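Local coordinates for protein Cap5O (Staphylococcus aureus, PDB 3OJO) that acts as an NAD-dependent UDP-N-acetyl-mannosamine dehydrogenase in the biosynthesis of the capsular polysaccharide, at residues Asp85-Ala90 / Asn123-Glu128; Thr15-Gly20 / Leu38-Asn43; Thr319-Thr324 / His370-Ala375. All coordinates share one frame; numbering follows the deposited sequence.

Contact 1. Residues Asp85-Ala90 / Asn123-Glu128; sequences DVFIIA and NTIIVE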
# COMPACT_ATOMS: atom_id res chain seq x y z
N ASP B 85 -3.36 38.53 17.64
CA ASP B 85 -3.68 37.52 18.65
C ASP B 85 -3.33 36.14 18.13
O ASP B 85 -2.84 35.28 18.89
CB ASP B 85 -5.18 37.56 19.00
CG ASP B 85 -5.70 38.89 19.53
OD1 ASP B 85 -5.03 39.50 20.41
OD2 ASP B 85 -6.81 39.28 19.13
N VAL B 86 -3.61 35.90 16.82
CA VAL B 86 -3.39 34.63 16.13
C VAL B 86 -2.58 34.90 14.88
O VAL B 86 -2.83 35.88 14.17
CB VAL B 86 -4.72 33.91 15.77
CG1 VAL B 86 -4.48 32.49 15.27
CG2 VAL B 86 -5.70 33.91 16.94
N PHE B 87 -1.62 34.01 14.59
CA PHE B 87 -0.83 34.03 13.37
C PHE B 87 -0.95 32.67 12.70
O PHE B 87 -0.76 31.65 13.33
CB PHE B 87 0.64 34.33 13.65
CG PHE B 87 0.94 35.68 14.25
CD1 PHE B 87 1.25 36.76 13.44
CD2 PHE B 87 0.96 35.85 15.64
CE1 PHE B 87 1.58 38.00 14.00
CE2 PHE B 87 1.27 37.10 16.20
CZ PHE B 87 1.59 38.16 15.38
N ILE B 88 -1.32 32.67 11.42
CA ILE B 88 -1.44 31.46 10.62
C ILE B 88 -0.40 31.49 9.49
O ILE B 88 -0.46 32.38 8.64
CB ILE B 88 -2.88 31.20 10.08
CG1 ILE B 88 -3.89 31.06 11.24
CG2 ILE B 88 -2.88 29.96 9.17
CD1 ILE B 88 -5.31 30.92 10.86
N ILE B 89 0.54 30.53 9.49
CA ILE B 89 1.53 30.40 8.42
C ILE B 89 0.95 29.43 7.38
O ILE B 89 0.68 28.26 7.69
CB ILE B 89 2.92 29.97 8.96
CG1 ILE B 89 3.49 31.07 9.88
CG2 ILE B 89 3.89 29.63 7.81
CD1 ILE B 89 4.35 30.57 11.01
N ALA B 90 0.73 29.95 6.16
CA ALA B 90 0.17 29.24 5.01
C ALA B 90 1.03 29.50 3.76
O ALA B 90 0.50 29.68 2.66
CB ALA B 90 -1.26 29.69 4.77
N ASN B 123 -0.40 34.85 22.58
CA ASN B 123 -0.51 34.62 21.14
C ASN B 123 -0.51 33.14 20.72
O ASN B 123 0.10 32.29 21.39
CB ASN B 123 0.58 35.38 20.38
CG ASN B 123 0.38 36.88 20.30
OD1 ASN B 123 -0.64 37.45 20.74
ND2 ASN B 123 1.35 37.56 19.71
N THR B 124 -1.19 32.85 19.59
CA THR B 124 -1.26 31.52 18.98
C THR B 124 -0.61 31.53 17.60
O THR B 124 -0.87 32.42 16.80
CB THR B 124 -2.71 31.00 18.95
OG1 THR B 124 -3.28 31.14 20.24
CG2 THR B 124 -2.79 29.52 18.50
N ILE B 125 0.27 30.54 17.34
CA ILE B 125 0.93 30.35 16.05
C ILE B 125 0.42 29.03 15.50
O ILE B 125 0.60 27.98 16.12
CB ILE B 125 2.49 30.38 16.10
CG1 ILE B 125 3.06 31.63 16.88
CG2 ILE B 125 3.12 30.19 14.71
CD1 ILE B 125 2.79 32.96 16.39
N ILE B 126 -0.27 29.10 14.36
CA ILE B 126 -0.79 27.94 13.64
C ILE B 126 0.01 27.80 12.36
O ILE B 126 0.18 28.78 11.63
CB ILE B 126 -2.30 27.99 13.36
CG1 ILE B 126 -3.11 28.19 14.66
CG2 ILE B 126 -2.76 26.71 12.61
CD1 ILE B 126 -4.52 28.71 14.44
N VAL B 127 0.54 26.60 12.12
CA VAL B 127 1.25 26.31 10.89
C VAL B 127 0.31 25.42 10.08
O VAL B 127 -0.01 24.30 10.50
CB VAL B 127 2.65 25.71 11.15
CG1 VAL B 127 3.38 25.41 9.85
CG2 VAL B 127 3.49 26.66 12.00
N GLU B 128 -0.26 25.98 8.98
CA GLU B 128 -1.20 25.27 8.10
C GLU B 128 -0.47 24.56 6.95
O GLU B 128 -1.02 23.64 6.36
CB GLU B 128 -2.27 26.21 7.56
CG GLU B 128 -3.49 26.34 8.45
CD GLU B 128 -4.67 27.08 7.83
OE1 GLU B 128 -4.54 27.58 6.68
OE2 GLU B 128 -5.73 27.17 8.50
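Phe-87 and Ile-125 are paired on neighbouring parallel strands and pack against each other on the face of the sheet that also carries Ile-89 and Val-127. From its root outward, Phe-87 has CB 3.7 Å from Ile-125 CD1; CG passes the same methyl, and CD2 comes closest to it, at 3.5 Å. Beyond, CE2 brings the ring edge to the terminal amide of Asn-123, with the two planes 65° apart. Ile-125 reaches the ring because its chain bends at CG1 (chi2 -62°), which carries CD1 toward the phenyl group while CG2 remains 3.9 Å from Ile-89 CD1. The backbones are joined by five N-H to O=C bonds that alternate between the strands, among them the nearly straight one from Ile-126 N to Phe-87 O, 2.8 Å. With helix 106-115 as the connection, the strands form a beta-alpha-beta unit of the Rossmann-type NAD domain, and Ile-115 of that helix covers Phe-87, Ile-89 and Ile-125. On the other face, Ile-126 CD1 touches both Val-86 CG1 at 3.9 Å and Ile-88 CG1 at 4.0 Å, and Val-194 of helix 185-195 packs on Val-86 and Ile-126. At the C-terminal ends the extended chain of Glu-128 crosses Ile-88, with CD 3.6 Å from Ile-88 CG2, and its OE2 is hydrogen-bonded to the hydroxyl of Tyr-195.

Contact 2. Residues Thr15-Gly20 / Leu38-Asn43; sequences TVVGLG and LGVDIN. With NAD (nicotinamide-adenine-dinucleotide), chain J.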
# COMPACT_ATOMS: atom_id res chain seq x y z
N THR B 15 -3.53 37.41 11.80
CA THR B 15 -2.65 37.60 10.67
C THR B 15 -2.45 36.25 9.94
O THR B 15 -2.13 35.22 10.57
CB THR B 15 -1.35 38.26 11.10
OG1 THR B 15 -1.66 39.46 11.81
CG2 THR B 15 -0.45 38.57 9.93
N VAL B 16 -2.69 36.26 8.62
CA VAL B 16 -2.48 35.09 7.77
C VAL B 16 -1.23 35.38 6.93
O VAL B 16 -1.22 36.32 6.14
CB VAL B 16 -3.72 34.73 6.91
CG1 VAL B 16 -3.42 33.58 5.96
CG2 VAL B 16 -4.95 34.41 7.78
N VAL B 17 -0.17 34.61 7.13
CA VAL B 17 1.09 34.77 6.41
C VAL B 17 1.13 33.80 5.21
O VAL B 17 1.23 32.59 5.39
CB VAL B 17 2.31 34.62 7.35
CG1 VAL B 17 3.63 34.88 6.62
CG2 VAL B 17 2.17 35.53 8.55
N GLY B 18 1.03 34.36 4.02
CA GLY B 18 0.96 33.60 2.77
C GLY B 18 -0.45 33.69 2.24
O GLY B 18 -1.40 33.30 2.93
N LEU B 19 -0.62 34.30 1.08
CA LEU B 19 -1.96 34.49 0.50
C LEU B 19 -2.19 33.79 -0.83
O LEU B 19 -2.63 34.42 -1.80
CB LEU B 19 -2.32 35.99 0.42
CG LEU B 19 -2.27 36.77 1.71
CD1 LEU B 19 -2.31 38.22 1.43
CD2 LEU B 19 -3.41 36.39 2.63
N GLY B 20 -1.91 32.49 -0.87
CA GLY B 20 -2.15 31.67 -2.05
C GLY B 20 -3.47 30.95 -1.95
O GLY B 20 -4.43 31.47 -1.36
N LEU B 38 -5.42 40.57 8.82
CA LEU B 38 -4.33 41.15 8.07
C LEU B 38 -3.72 40.02 7.24
O LEU B 38 -3.17 39.06 7.80
CB LEU B 38 -3.28 41.80 8.99
CG LEU B 38 -2.27 42.78 8.36
CD1 LEU B 38 -0.86 42.45 8.67
CD2 LEU B 38 -2.61 43.31 6.98
N GLY B 39 -3.85 40.12 5.93
CA GLY B 39 -3.27 39.18 4.99
C GLY B 39 -1.85 39.62 4.68
O GLY B 39 -1.61 40.77 4.33
N VAL B 40 -0.88 38.70 4.82
CA VAL B 40 0.52 38.96 4.58
C VAL B 40 1.07 38.11 3.44
O VAL B 40 0.99 36.87 3.50
CB VAL B 40 1.38 38.83 5.87
CG1 VAL B 40 2.87 38.97 5.57
CG2 VAL B 40 0.94 39.84 6.91
N ASP B 41 1.67 38.77 2.42
CA ASP B 41 2.36 38.16 1.27
C ASP B 41 3.56 39.00 0.83
O ASP B 41 3.46 40.22 0.74
CB ASP B 41 1.41 37.93 0.09
CG ASP B 41 1.83 36.78 -0.77
OD1 ASP B 41 2.88 36.89 -1.43
OD2 ASP B 41 1.16 35.73 -0.73
N ILE B 42 4.68 38.32 0.51
CA ILE B 42 5.92 38.95 0.03
C ILE B 42 5.83 39.33 -1.45
O ILE B 42 6.66 40.11 -1.91
CB ILE B 42 7.19 38.12 0.38
CG1 ILE B 42 7.06 36.65 -0.04
CG2 ILE B 42 7.53 38.25 1.87
CD1 ILE B 42 8.34 35.95 -0.37
N ASN B 43 4.85 38.77 -2.20
CA ASN B 43 4.67 39.09 -3.62
C ASN B 43 3.86 40.39 -3.77
O ASN B 43 2.67 40.42 -3.46
CB ASN B 43 4.04 37.94 -4.40
CG ASN B 43 4.16 38.06 -5.91
OD1 ASN B 43 4.42 39.12 -6.46
ND2 ASN B 43 3.96 36.98 -6.64
PA NAD J . 0.73 29.11 -3.03
O1A NAD J . 2.00 29.14 -3.79
O2A NAD J . -0.45 29.20 -3.91
O5B NAD J . 0.73 30.33 -1.99
C5B NAD J . 1.86 30.66 -1.22
C4B NAD J . 1.88 32.16 -1.06
O4B NAD J . 2.68 32.50 0.05
C3B NAD J . 2.44 32.89 -2.29
O3B NAD J . 1.59 33.98 -2.61
C2B NAD J . 3.76 33.45 -1.77
O2B NAD J . 4.15 34.66 -2.39
C1B NAD J . 3.48 33.62 -0.28
N9A NAD J . 4.73 33.61 0.49
C8A NAD J . 5.82 32.80 0.27
N7A NAD J . 6.72 33.01 1.26
C5A NAD J . 6.21 33.94 2.10
C6A NAD J . 6.72 34.53 3.26
N6A NAD J . 7.93 34.15 3.69
N1A NAD J . 5.96 35.48 3.93
C2A NAD J . 4.70 35.83 3.47
N3A NAD J . 4.21 35.25 2.32
C4A NAD J . 4.95 34.32 1.65
O3 NAD J . 0.72 27.77 -2.11
PN NAD J . -0.62 27.11 -1.52
O1N NAD J . -1.20 26.26 -2.59
O2N NAD J . -1.45 28.15 -0.86
O5D NAD J . -0.06 26.11 -0.42
C5D NAD J . 0.95 26.50 0.48
C4D NAD J . 1.42 25.25 1.21
O4D NAD J . 0.34 24.66 1.92
C3D NAD J . 1.87 24.12 0.29
O3D NAD J . 3.14 24.27 -0.32
C2D NAD J . 1.83 22.96 1.26
O2D NAD J . 2.82 23.15 2.23
C1D NAD J . 0.51 23.25 1.97
N1N NAD J . -0.54 22.49 1.27
C2N NAD J . -1.32 23.05 0.28
C3N NAD J . -2.29 22.28 -0.38
C7N NAD J . -3.42 22.93 -1.12
O7N NAD J . -4.72 22.43 -0.90
N7N NAD J . -3.17 23.94 -1.97
C4N NAD J . -2.42 20.92 -0.05
C5N NAD J . -1.61 20.34 0.92
C6N NAD J . -0.66 21.15 1.56
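Leu-19 meets the carboxylate of Asp-41, one of two flat groups here; the other is the adenine of NAD, set among Val-17, Val-40 and Ile-42. Leu-19 N donates to Asp-41 OD2 (2.9 Å) on its anti side, 19° out of the carboxylate plane, and the ribose hydroxyl O3B donates to the same oxygen at 2.6 Å. Asp-41 OD1 receives the other hydroxyl, O2B, at 2.7 Å and, through its anti lone pair, the backbone N of Asn-43, closing an Asx turn. Each oxygen is thus gripped twice, which fixes the rotation of the group. Ile-42 lies flat over one face of the adenine, its CG1 3.6 Å from C5A. From the other side Val-17 CG1 approaches the C2A rim at 3.5 Å, while Val-40 CG1 lies near the ring plane, beyond C2A. In this glycine-rich turn of Rossmann type, Gly-20 CA comes within 3.2 Å of NAD O5B. Leu-19 CD1 rests on Gly-39 C at 3.6 Å, and Thr-15 CG2 meets Val-40 CG2 at 3.6 Å. Strand 13-17 runs parallel between 36-40 and 86-89; helices 23-32 and 44-51 pack on the Leu-19 side chain, and helix 106-115 packs on Val-17.

Contact 3. Residues Thr319-Thr324 / His370-Ala375; sequences TVFGLT and HAVKDA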
# COMPACT_ATOMS: atom_id res chain seq x y z
N THR B 319 1.90 14.57 -30.02
CA THR B 319 1.12 15.60 -29.35
C THR B 319 0.83 15.17 -27.91
O THR B 319 0.10 14.22 -27.67
CB THR B 319 -0.16 15.96 -30.13
OG1 THR B 319 0.19 16.28 -31.47
CG2 THR B 319 -0.91 17.12 -29.50
N VAL B 320 1.41 15.89 -26.96
CA VAL B 320 1.19 15.66 -25.54
C VAL B 320 -0.16 16.29 -25.15
O VAL B 320 -0.44 17.44 -25.52
CB VAL B 320 2.40 16.19 -24.70
CG1 VAL B 320 2.03 16.43 -23.24
CG2 VAL B 320 3.59 15.25 -24.82
N PHE B 321 -1.00 15.52 -24.45
CA PHE B 321 -2.32 15.93 -23.96
C PHE B 321 -2.26 15.99 -22.42
O PHE B 321 -2.31 14.97 -21.74
CB PHE B 321 -3.40 14.95 -24.44
CG PHE B 321 -4.09 15.29 -25.74
CD1 PHE B 321 -5.40 14.88 -25.97
CD2 PHE B 321 -3.43 15.99 -26.74
CE1 PHE B 321 -6.04 15.18 -27.18
CE2 PHE B 321 -4.07 16.30 -27.95
CZ PHE B 321 -5.37 15.89 -28.16
N GLY B 322 -2.08 17.20 -21.90
CA GLY B 322 -1.96 17.44 -20.48
C GLY B 322 -0.52 17.59 -20.03
O GLY B 322 0.33 16.76 -20.36
N LEU B 323 -0.24 18.67 -19.28
CA LEU B 323 1.09 19.00 -18.75
C LEU B 323 1.08 19.11 -17.21
O LEU B 323 2.10 19.43 -16.60
CB LEU B 323 1.60 20.31 -19.37
CG LEU B 323 2.04 20.35 -20.84
CD1 LEU B 323 2.47 21.75 -21.19
CD2 LEU B 323 3.25 19.50 -21.09
N THR B 324 -0.06 18.80 -16.58
CA THR B 324 -0.26 18.87 -15.13
C THR B 324 -0.28 17.50 -14.46
O THR B 324 -0.64 16.52 -15.12
CB THR B 324 -1.59 19.61 -14.84
OG1 THR B 324 -2.68 18.85 -15.37
CG2 THR B 324 -1.61 21.04 -15.37
N HIS B 370 -5.16 22.11 -34.33
CA HIS B 370 -3.86 22.66 -34.70
C HIS B 370 -2.73 21.83 -34.06
O HIS B 370 -1.70 21.61 -34.70
CB HIS B 370 -3.76 24.14 -34.28
CG HIS B 370 -2.79 24.95 -35.11
ND1 HIS B 370 -1.43 24.95 -34.83
CD2 HIS B 370 -3.03 25.78 -36.15
CE1 HIS B 370 -0.89 25.77 -35.72
NE2 HIS B 370 -1.82 26.30 -36.53
N ALA B 371 -2.96 21.35 -32.81
CA ALA B 371 -2.00 20.53 -32.04
C ALA B 371 -1.86 19.10 -32.59
O ALA B 371 -0.73 18.61 -32.66
CB ALA B 371 -2.38 20.49 -30.57
N VAL B 372 -2.98 18.46 -32.98
CA VAL B 372 -2.99 17.09 -33.54
C VAL B 372 -2.55 17.04 -35.02
O VAL B 372 -2.31 15.95 -35.55
CB VAL B 372 -4.32 16.33 -33.30
CG1 VAL B 372 -4.62 16.18 -31.82
CG2 VAL B 372 -5.49 16.98 -34.04
N LYS B 373 -2.46 18.22 -35.67
CA LYS B 373 -2.08 18.39 -37.07
C LYS B 373 -0.76 17.71 -37.46
O LYS B 373 0.32 18.11 -37.04
CB LYS B 373 -2.14 19.88 -37.50
CG LYS B 373 -2.01 20.16 -39.01
CD LYS B 373 -3.20 19.63 -39.84
CE LYS B 373 -2.89 19.56 -41.32
NZ LYS B 373 -3.90 18.75 -42.05
N ASP B 374 -0.90 16.66 -38.26
CA ASP B 374 0.10 15.77 -38.88
C ASP B 374 0.89 14.92 -37.87
O ASP B 374 1.98 14.43 -38.18
CB ASP B 374 1.04 16.53 -39.86
CG ASP B 374 0.34 17.33 -40.94
OD1 ASP B 374 -0.39 16.72 -41.77
OD2 ASP B 374 0.56 18.56 -41.00
N ALA B 375 0.32 14.73 -36.67
CA ALA B 375 0.93 13.96 -35.60
C ALA B 375 0.76 12.46 -35.81
O ALA B 375 -0.29 12.01 -36.29
CB ALA B 375 0.36 14.37 -34.25
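The five-stranded parallel sheet of the enzyme, in the family's UDP-binding domain, has strand 317-321 between strands 351-355 and 377-380, and helix 368-372 lies on the crossover that carries the chain from 351-355 past this strand to 377-380. The contact is where that helix and the turn after it settle on the strand. Thr-319 carries it. Its OG1 donates a hydrogen bond to Ala-371 O at 2.8 Å, but the hydroxyl does not approach along a lone pair: it stands above the carbonyl plane, 42° out of it. The torsion that places OG1 beside the backbone N (chi1 -53°) sets CG2 anti to that nitrogen, where the methyl meets Ala-371 CB at 3.8 Å. The two branches of the threonine therefore divide the work, one polar and one apolar, against the same alanine. OG1 also has Ala-375 CB against it at 3.4 Å. Ala-375 is brought back to the strand by a type II beta turn from Val-372, closed by the bond from Ala-375 N to Val-372 O (3.1 Å), and the turn carries Lys-373 and Asp-374 away from the strand. Two residues on from Thr-319, the tip of the Phe-321 ring reaches Val-372: CZ is 3.7 Å from Val-372 CG1, the methyl coming in obliquely. Val-378 of strand 377-380 packs against Thr-319, Phe-321 and Val-372, and the Phe-321 ring also meets those of Tyr-355 and Phe-387. Lys-317 NZ is a second donor to Ala-371 O and bonds Lys-373 O as well. The carbonyl of Ala-371 is thus held by two side-chain donors from one strand, and the lysine charge would be expected to polarise the C=O and stabilise its oxygen, while sharing that acceptor with the buried hydroxyl of Thr-319.

Overall arrangement
Contacts 1 and 2 are neighbouring parts of one sheet, their centres 12 Å apart: strand 86-89 lies directly beside strand 13-17, and Ile-88 O to Val-17 N (2.7 Å) and Ala-90 N to Val-17 O (2.8 Å) are probable hydrogen bonds between them. Phe-87 also packs on Thr-15. Both lead at their C-terminal ends to NAD, contact 2 by direct bonds to the adenosine half and contact 1 through Ala-90, whose side chain is about 6 Å from the cofactor. Contact 3 belongs to a separate, parallel sheet, with its centre 44 Å from that of contact 1 and 38 Å from that of contact 2; its nearest atoms are about 17 Å from contact 2, and it lies away from the cofactor site.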